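Local coordinates for protein CDP-archaeol synthase (Aeropyrum pernix K1, PDB 5GUF) that probably catalyses the magnesium-dependent transfer of CMP from CTP to an unsaturated archaeal ether lipid phosphate, making CDP-archaeol and diphosphate in the membrane, at residues 12-17 against 147-152; 94-99 against 124-129. All blocks are in the same frame, centred on the assembly; numbering follows the deposited sequence.

How the contacts relate
Contact 1 joins the start of helix 14-29 to helix 143-161, and contact 2 crosses helix 84-109 with helix 121-136; their centres are about 16 Å apart. Along the chain the order is 12-17, 94-99, 124-129, 147-152, so contact 2 is nested inside the loop that contact 1 closes, and all four segments belong to the same helical bundle. Tyr127 links the two: it belongs to segment 124-129 but packs on Ala149 and Ala150 of segment 147-152. Contact 1 brings the first and last helices together near a magnesium site, while the buried crossing near the chain centre lies close to the nucleotide pocket.

Contact 1 (12-17 against 147-152); sequences DNILEA and VEAAAA. With MG (magnesium ion), chain D.
Ile14 at the start of helix 14-29 reaches toward Glu148 and Ala149 of helix 143-161. Ile14 CB meets Glu148 OE1, a carboxylate oxygen, at 3.8 Å. CG1 is anti to the backbone N (chi1 -174°), and the second torsion, 58°, turns CD1 onto the neighbouring helix. There Ile14 CD1 approaches the Ala149 backbone, 3.5 Å from its N, with Ala149 CB at 4.0 Å and Glu148 CB also alongside. One turn further along, Ala152 CB makes a looser contact with the same methyl. Ala17 CB and Ala149 CB, 4.2 Å apart, extend this apolar strip, which Trp141 of strand 140-141 borders.

No hydrogen bond joins the segments directly. Instead one water accepts from Ile14 N at 2.9 Å and donates to Glu148 OE1 at 3.2 Å, linking the first turn of one helix to an acidic side chain of the other. That turn is capped by Asn13, whose OD1 accepts from Glu16 N at 3.0 Å with the donor well above the carbonyl plane. Facing elsewhere, Asp12 OD1 and Glu16 OE2 bind a magnesium ion, the latter at 2.2 Å; Asp8 and the carbonyl of Arg10 add further ligands.

Direct contact between the segments is thus mainly methyl packing, with the polar link left to a water. The Glu148 carboxylate, facing the amino end of a helix through that water, would probably be favoured in its charged form.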
ATOM      1  N   ASP A  12     -15.497   6.609 -12.836  1.00 31.83           N
ATOM      2  CA  ASP A  12     -14.458   6.945 -13.799  1.00 32.39           C
ATOM      3  C   ASP A  12     -13.983   8.383 -13.676  1.00 33.59           C
ATOM      4  O   ASP A  12     -13.314   8.875 -14.586  1.00 43.16           O
ATOM      5  CB  ASP A  12     -14.938   6.673 -15.240  1.00 36.84           C
ATOM      6  CG  ASP A  12     -16.327   7.256 -15.530  1.00 40.55           C
ATOM      7  OD1 ASP A  12     -16.836   8.099 -14.754  1.00 37.46           O
ATOM      8  OD2 ASP A  12     -16.916   6.862 -16.562  1.00 46.70           O
ATOM      9  N   ASN A  13     -14.293   9.074 -12.590  1.00 35.87           N
ATOM     10  CA  ASN A  13     -13.615  10.327 -12.320  1.00 35.27           C
ATOM     11  C   ASN A  13     -13.510  10.495 -10.811  1.00 33.97           C
ATOM     12  O   ASN A  13     -14.291   9.911 -10.053  1.00 34.23           O
ATOM     13  CB  ASN A  13     -14.329  11.510 -12.995  1.00 37.11           C
ATOM     14  CG  ASN A  13     -15.614  11.876 -12.317  1.00 39.11           C
ATOM     15  OD1 ASN A  13     -15.624  12.635 -11.346  1.00 44.54           O
ATOM     16  ND2 ASN A  13     -16.712  11.332 -12.812  1.00 39.36           N
ATOM     17  N   ILE A  14     -12.534  11.302 -10.388  1.00 36.53           N
ATOM     18  CA  ILE A  14     -12.130  11.326  -8.984  1.00 31.31           C
ATOM     19  C   ILE A  14     -13.202  11.954  -8.112  1.00 35.20           C
ATOM     20  O   ILE A  14     -13.366  11.559  -6.952  1.00 39.91           O
ATOM     21  CB  ILE A  14     -10.775  12.041  -8.809  1.00 36.07           C
ATOM     22  CG1 ILE A  14     -10.299  11.936  -7.357  1.00 40.94           C
ATOM     23  CG2 ILE A  14     -10.875  13.504  -9.201  1.00 39.51           C
ATOM     24  CD1 ILE A  14     -10.140  10.499  -6.859  1.00 41.59           C
ATOM     25  N   LEU A  15     -13.961  12.917  -8.642  1.00 33.50           N
ATOM     26  CA  LEU A  15     -15.035  13.511  -7.854  1.00 36.40           C
ATOM     27  C   LEU A  15     -16.156  12.508  -7.613  1.00 36.09           C
ATOM     28  O   LEU A  15     -16.726  12.453  -6.514  1.00 35.70           O
ATOM     29  CB  LEU A  15     -15.567  14.761  -8.550  1.00 35.21           C
ATOM     30  CG  LEU A  15     -16.842  15.369  -7.948  1.00 45.68           C
ATOM     31  CD1 LEU A  15     -16.652  15.666  -6.474  1.00 40.81           C
ATOM     32  CD2 LEU A  15     -17.287  16.641  -8.711  1.00 47.62           C
ATOM     33  N   GLU A  16     -16.463  11.689  -8.622  1.00 31.25           N
ATOM     34  CA  GLU A  16     -17.486  10.660  -8.467  1.00 31.94           C
ATOM     35  C   GLU A  16     -17.028   9.590  -7.481  1.00 31.75           C
ATOM     36  O   GLU A  16     -17.811   9.130  -6.642  1.00 31.70           O
ATOM     37  CB  GLU A  16     -17.819  10.083  -9.854  1.00 32.10           C
ATOM     38  CG  GLU A  16     -18.726   8.851  -9.924  1.00 34.76           C
ATOM     39  CD  GLU A  16     -19.116   8.491 -11.381  1.00 39.21           C
ATOM     40  OE1 GLU A  16     -20.316   8.260 -11.664  1.00 33.19           O
ATOM     41  OE2 GLU A  16     -18.216   8.456 -12.249  1.00 32.06           O
ATOM     42  N   ALA A  17     -15.748   9.216  -7.530  1.00 32.54           N
ATOM     43  CA  ALA A  17     -15.212   8.319  -6.511  1.00 31.11           C
ATOM     44  C   ALA A  17     -15.281   8.961  -5.137  1.00 31.49           C
ATOM     45  O   ALA A  17     -15.573   8.291  -4.140  1.00 33.12           O
ATOM     46  CB  ALA A  17     -13.767   7.942  -6.842  1.00 28.92           C
ATOM     47  N   VAL A 147      -6.780   4.020  -8.313  1.00 30.19           N
ATOM     48  CA  VAL A 147      -5.495   4.485  -7.809  1.00 33.96           C
ATOM     49  C   VAL A 147      -5.592   5.934  -7.331  1.00 38.55           C
ATOM     50  O   VAL A 147      -5.103   6.279  -6.250  1.00 37.09           O
ATOM     51  CB  VAL A 147      -4.416   4.319  -8.892  1.00 39.88           C
ATOM     52  CG1 VAL A 147      -3.104   4.961  -8.443  1.00 41.75           C
ATOM     53  CG2 VAL A 147      -4.229   2.838  -9.222  1.00 31.15           C
ATOM     54  N   GLU A 148      -6.228   6.802  -8.127  1.00 37.78           N
ATOM     55  CA  GLU A 148      -6.344   8.210  -7.745  1.00 43.59           C
ATOM     56  C   GLU A 148      -7.011   8.363  -6.386  1.00 34.52           C
ATOM     57  O   GLU A 148      -6.501   9.068  -5.517  1.00 40.40           O
ATOM     58  CB  GLU A 148      -7.117   8.992  -8.808  1.00 37.52           C
ATOM     59  CG  GLU A 148      -6.336   9.191 -10.090  1.00 41.59           C
ATOM     60  CD  GLU A 148      -7.168   9.794 -11.202  1.00 51.40           C
ATOM     61  OE1 GLU A 148      -8.361  10.106 -10.971  1.00 62.36           O
ATOM     62  OE2 GLU A 148      -6.625   9.965 -12.312  1.00 57.98           O
ATOM     63  N   ALA A 149      -8.156   7.709  -6.190  1.00 34.48           N
ATOM     64  CA  ALA A 149      -8.844   7.781  -4.904  1.00 43.89           C
ATOM     65  C   ALA A 149      -7.953   7.307  -3.756  1.00 42.37           C
ATOM     66  O   ALA A 149      -7.933   7.926  -2.684  1.00 42.71           O
ATOM     67  CB  ALA A 149     -10.134   6.960  -4.952  1.00 36.17           C
ATOM     68  N   ALA A 150      -7.204   6.217  -3.962  1.00 41.51           N
ATOM     69  CA  ALA A 150      -6.280   5.758  -2.927  1.00 44.78           C
ATOM     70  C   ALA A 150      -5.251   6.831  -2.594  1.00 42.41           C
ATOM     71  O   ALA A 150      -4.965   7.081  -1.418  1.00 38.94           O
ATOM     72  CB  ALA A 150      -5.583   4.468  -3.359  1.00 35.32           C
ATOM     73  N   ALA A 151      -4.696   7.482  -3.621  1.00 45.99           N
ATOM     74  CA  ALA A 151      -3.742   8.560  -3.396  1.00 38.84           C
ATOM     75  C   ALA A 151      -4.420   9.786  -2.806  1.00 45.30           C
ATOM     76  O   ALA A 151      -3.781  10.561  -2.083  1.00 48.07           O
ATOM     77  CB  ALA A 151      -3.036   8.925  -4.702  1.00 34.26           C
ATOM     78  N   ALA A 152      -5.703   9.985  -3.105  1.00 40.98           N
ATOM     79  CA  ALA A 152      -6.432  11.076  -2.473  1.00 41.00           C
ATOM     80  C   ALA A 152      -6.666  10.786  -1.003  1.00 46.01           C
ATOM     81  O   ALA A 152      -6.691  11.711  -0.185  1.00 49.27           O
ATOM     82  CB  ALA A 152      -7.757  11.323  -3.187  1.00 38.83           C
TER
HETATM   83 MG    MG D 203     -19.206   7.569 -14.048  1.00 18.53          MG
HETATM   84  O   HOH W   1     -19.354   7.235 -16.544  1.00 31.17           O
HETATM   85  O   HOH W   2     -10.582  11.810 -12.519  1.00 46.13           O
HETATM   86  O   HOH W   3     -19.208   9.199 -14.787  1.00 41.24           O

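Contact 2 (94-99 against 124-129); sequences LGALAG and LDFYLG
Gly95 O and Gly129 CA meet at 3.3 Å in one of four CA-H...O contacts that stitch helix 84-109 to helix 121-136. Ala96 and Phe126 exchange two more, Ala96 CA reaching Phe126 O at 3.4 Å and Phe126 CA reaching Ala96 O; Gly99 CA to Asp125 O is the fourth.

At the glycines this closeness depends on the lack of a side chain. Gly95 and Gly99 form a GxxxG motif, common where transmembrane helices pack closely, and Gly129 lies opposite. The axes of segments 94-99 and 124-129 pass within 6.5 Å, at a signed crossing angle of 136°. A CB on Gly99 would fall 2.3 Å from Asp125 O, and one on Gly129 would run into Gly95 O.

Side-chain contacts flank this backbone seam. Phe126 CB sits 3.3 Å from Ala96 O and Asp125 CB 3.2 Å from Gly99 O, while Ala96 CB meets the edge of the Phe126 ring at CD2. Tyr127 CB lies over the centre of one ring face, and Met25 and Asn28 of helix 14-29 touch the Phe126 side chain.

With Asp125 CG between backbone N and carbonyl carbon (chi1 50°), Phe126 N donates to Asp125 OD1 at 2.6 Å from above the carboxylate plane. An alanine at Asp125 would probably leave Phe126 N without its mate and the bound potassium ion, about 4 Å from the aspartate side chain, without this carboxylate.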
ATOM      1  N   LEU A  94     -20.032  -0.394   6.138  1.00 27.98           N
ATOM      2  CA  LEU A  94     -19.667  -1.677   6.738  1.00 34.81           C
ATOM      3  C   LEU A  94     -18.370  -2.214   6.146  1.00 30.40           C
ATOM      4  O   LEU A  94     -17.505  -2.706   6.878  1.00 32.59           O
ATOM      5  CB  LEU A  94     -20.796  -2.698   6.565  1.00 28.94           C
ATOM      6  CG  LEU A  94     -21.986  -2.415   7.485  1.00 35.88           C
ATOM      7  CD1 LEU A  94     -23.118  -3.404   7.276  1.00 37.93           C
ATOM      8  CD2 LEU A  94     -21.547  -2.394   8.950  1.00 36.80           C
ATOM      9  N   GLY A  95     -18.210  -2.122   4.827  1.00 27.29           N
ATOM     10  CA  GLY A  95     -16.957  -2.546   4.226  1.00 32.97           C
ATOM     11  C   GLY A  95     -15.772  -1.728   4.710  1.00 34.05           C
ATOM     12  O   GLY A  95     -14.681  -2.259   4.929  1.00 33.59           O
ATOM     13  N   ALA A  96     -15.964  -0.424   4.877  1.00 29.30           N
ATOM     14  CA  ALA A  96     -14.887   0.381   5.425  1.00 29.14           C
ATOM     15  C   ALA A  96     -14.548  -0.075   6.835  1.00 30.34           C
ATOM     16  O   ALA A  96     -13.371  -0.196   7.186  1.00 34.38           O
ATOM     17  CB  ALA A  96     -15.269   1.860   5.416  1.00 29.47           C
ATOM     18  N   LEU A  97     -15.571  -0.354   7.650  1.00 28.78           N
ATOM     19  CA  LEU A  97     -15.324  -0.768   9.028  1.00 34.49           C
ATOM     20  C   LEU A  97     -14.699  -2.161   9.081  1.00 38.22           C
ATOM     21  O   LEU A  97     -13.809  -2.417   9.903  1.00 41.92           O
ATOM     22  CB  LEU A  97     -16.626  -0.725   9.830  1.00 28.45           C
ATOM     23  CG  LEU A  97     -17.199   0.682  10.037  1.00 38.61           C
ATOM     24  CD1 LEU A  97     -18.664   0.655  10.537  1.00 37.63           C
ATOM     25  CD2 LEU A  97     -16.310   1.543  10.940  1.00 34.21           C
ATOM     26  N   ALA A  98     -15.148  -3.070   8.207  1.00 26.81           N
ATOM     27  CA  ALA A  98     -14.596  -4.419   8.170  1.00 30.29           C
ATOM     28  C   ALA A  98     -13.142  -4.400   7.716  1.00 38.60           C
ATOM     29  O   ALA A  98     -12.298  -5.110   8.283  1.00 33.02           O
ATOM     30  CB  ALA A  98     -15.443  -5.304   7.245  1.00 21.49           C
ATOM     31  N   GLY A  99     -12.832  -3.573   6.709  1.00 31.59           N
ATOM     32  CA  GLY A  99     -11.466  -3.480   6.217  1.00 29.49           C
ATOM     33  C   GLY A  99     -10.509  -2.889   7.239  1.00 39.22           C
ATOM     34  O   GLY A  99      -9.352  -3.304   7.334  1.00 36.42           O
ATOM     35  N   LEU A 124      -5.191   2.751   4.167  1.00 35.25           N
ATOM     36  CA  LEU A 124      -5.874   2.225   2.999  1.00 37.33           C
ATOM     37  C   LEU A 124      -6.777   1.026   3.279  1.00 45.21           C
ATOM     38  O   LEU A 124      -7.612   0.700   2.425  1.00 41.85           O
ATOM     39  CB  LEU A 124      -4.845   1.860   1.923  1.00 37.65           C
ATOM     40  CG  LEU A 124      -4.183   3.085   1.283  1.00 44.05           C
ATOM     41  CD1 LEU A 124      -3.299   2.678   0.118  1.00 38.66           C
ATOM     42  CD2 LEU A 124      -5.238   4.105   0.834  1.00 44.62           C
ATOM     43  N   ASP A 125      -6.665   0.390   4.453  1.00 38.62           N
ATOM     44  CA  ASP A 125      -7.432  -0.825   4.733  1.00 29.77           C
ATOM     45  C   ASP A 125      -8.934  -0.586   4.619  1.00 29.12           C
ATOM     46  O   ASP A 125      -9.661  -1.416   4.070  1.00 34.96           O
ATOM     47  CB  ASP A 125      -7.081  -1.349   6.129  1.00 33.08           C
ATOM     48  CG  ASP A 125      -7.168  -0.253   7.223  1.00 45.45           C
ATOM     49  OD1 ASP A 125      -7.566   0.907   6.934  1.00 45.70           O
ATOM     50  OD2 ASP A 125      -6.839  -0.553   8.390  1.00 47.57           O
ATOM     51  N   PHE A 126      -9.417   0.528   5.154  1.00 29.30           N
ATOM     52  CA  PHE A 126     -10.838   0.838   5.067  1.00 33.46           C
ATOM     53  C   PHE A 126     -11.245   1.150   3.629  1.00 35.10           C
ATOM     54  O   PHE A 126     -12.372   0.840   3.222  1.00 31.57           O
ATOM     55  CB  PHE A 126     -11.176   2.026   5.984  1.00 29.85           C
ATOM     56  CG  PHE A 126     -10.909   3.342   5.347  1.00 34.72           C
ATOM     57  CD1 PHE A 126      -9.647   3.901   5.398  1.00 35.88           C
ATOM     58  CD2 PHE A 126     -11.898   3.993   4.614  1.00 36.46           C
ATOM     59  CE1 PHE A 126      -9.386   5.107   4.762  1.00 33.03           C
ATOM     60  CE2 PHE A 126     -11.626   5.186   3.969  1.00 37.08           C
ATOM     61  CZ  PHE A 126     -10.365   5.742   4.061  1.00 32.48           C
ATOM     62  N   TYR A 127     -10.349   1.785   2.866  1.00 26.82           N
ATOM     63  CA  TYR A 127     -10.631   2.092   1.470  1.00 30.06           C
ATOM     64  C   TYR A 127     -10.800   0.824   0.648  1.00 34.45           C
ATOM     65  O   TYR A 127     -11.679   0.758  -0.224  1.00 35.60           O
ATOM     66  CB  TYR A 127      -9.513   2.962   0.895  1.00 32.29           C
ATOM     67  CG  TYR A 127      -9.559   3.137  -0.604  1.00 38.20           C
ATOM     68  CD1 TYR A 127     -10.506   3.959  -1.196  1.00 42.30           C
ATOM     69  CD2 TYR A 127      -8.648   2.482  -1.434  1.00 39.38           C
ATOM     70  CE1 TYR A 127     -10.551   4.125  -2.569  1.00 36.08           C
ATOM     71  CE2 TYR A 127      -8.690   2.644  -2.810  1.00 39.21           C
ATOM     72  CZ  TYR A 127      -9.653   3.466  -3.368  1.00 41.31           C
ATOM     73  OH  TYR A 127      -9.717   3.644  -4.736  1.00 43.61           O
ATOM     74  N   LEU A 128      -9.980  -0.195   0.928  1.00 34.02           N
ATOM     75  CA  LEU A 128     -10.012  -1.464   0.204  1.00 34.77           C
ATOM     76  C   LEU A 128     -11.251  -2.285   0.551  1.00 33.61           C
ATOM     77  O   LEU A 128     -11.843  -2.918  -0.330  1.00 37.44           O
ATOM     78  CB  LEU A 128      -8.735  -2.261   0.513  1.00 41.99           C
ATOM     79  CG  LEU A 128      -7.405  -1.683  -0.004  1.00 45.23           C
ATOM     80  CD1 LEU A 128      -6.180  -2.356   0.623  1.00 40.75           C
ATOM     81  CD2 LEU A 128      -7.345  -1.773  -1.536  1.00 36.67           C
ATOM     82  N   GLY A 129     -11.649  -2.303   1.824  1.00 29.08           N
ATOM     83  CA  GLY A 129     -12.920  -2.924   2.171  1.00 33.22           C
ATOM     84  C   GLY A 129     -14.106  -2.233   1.512  1.00 31.60           C
ATOM     85  O   GLY A 129     -14.999  -2.884   0.963  1.00 29.71           O
TER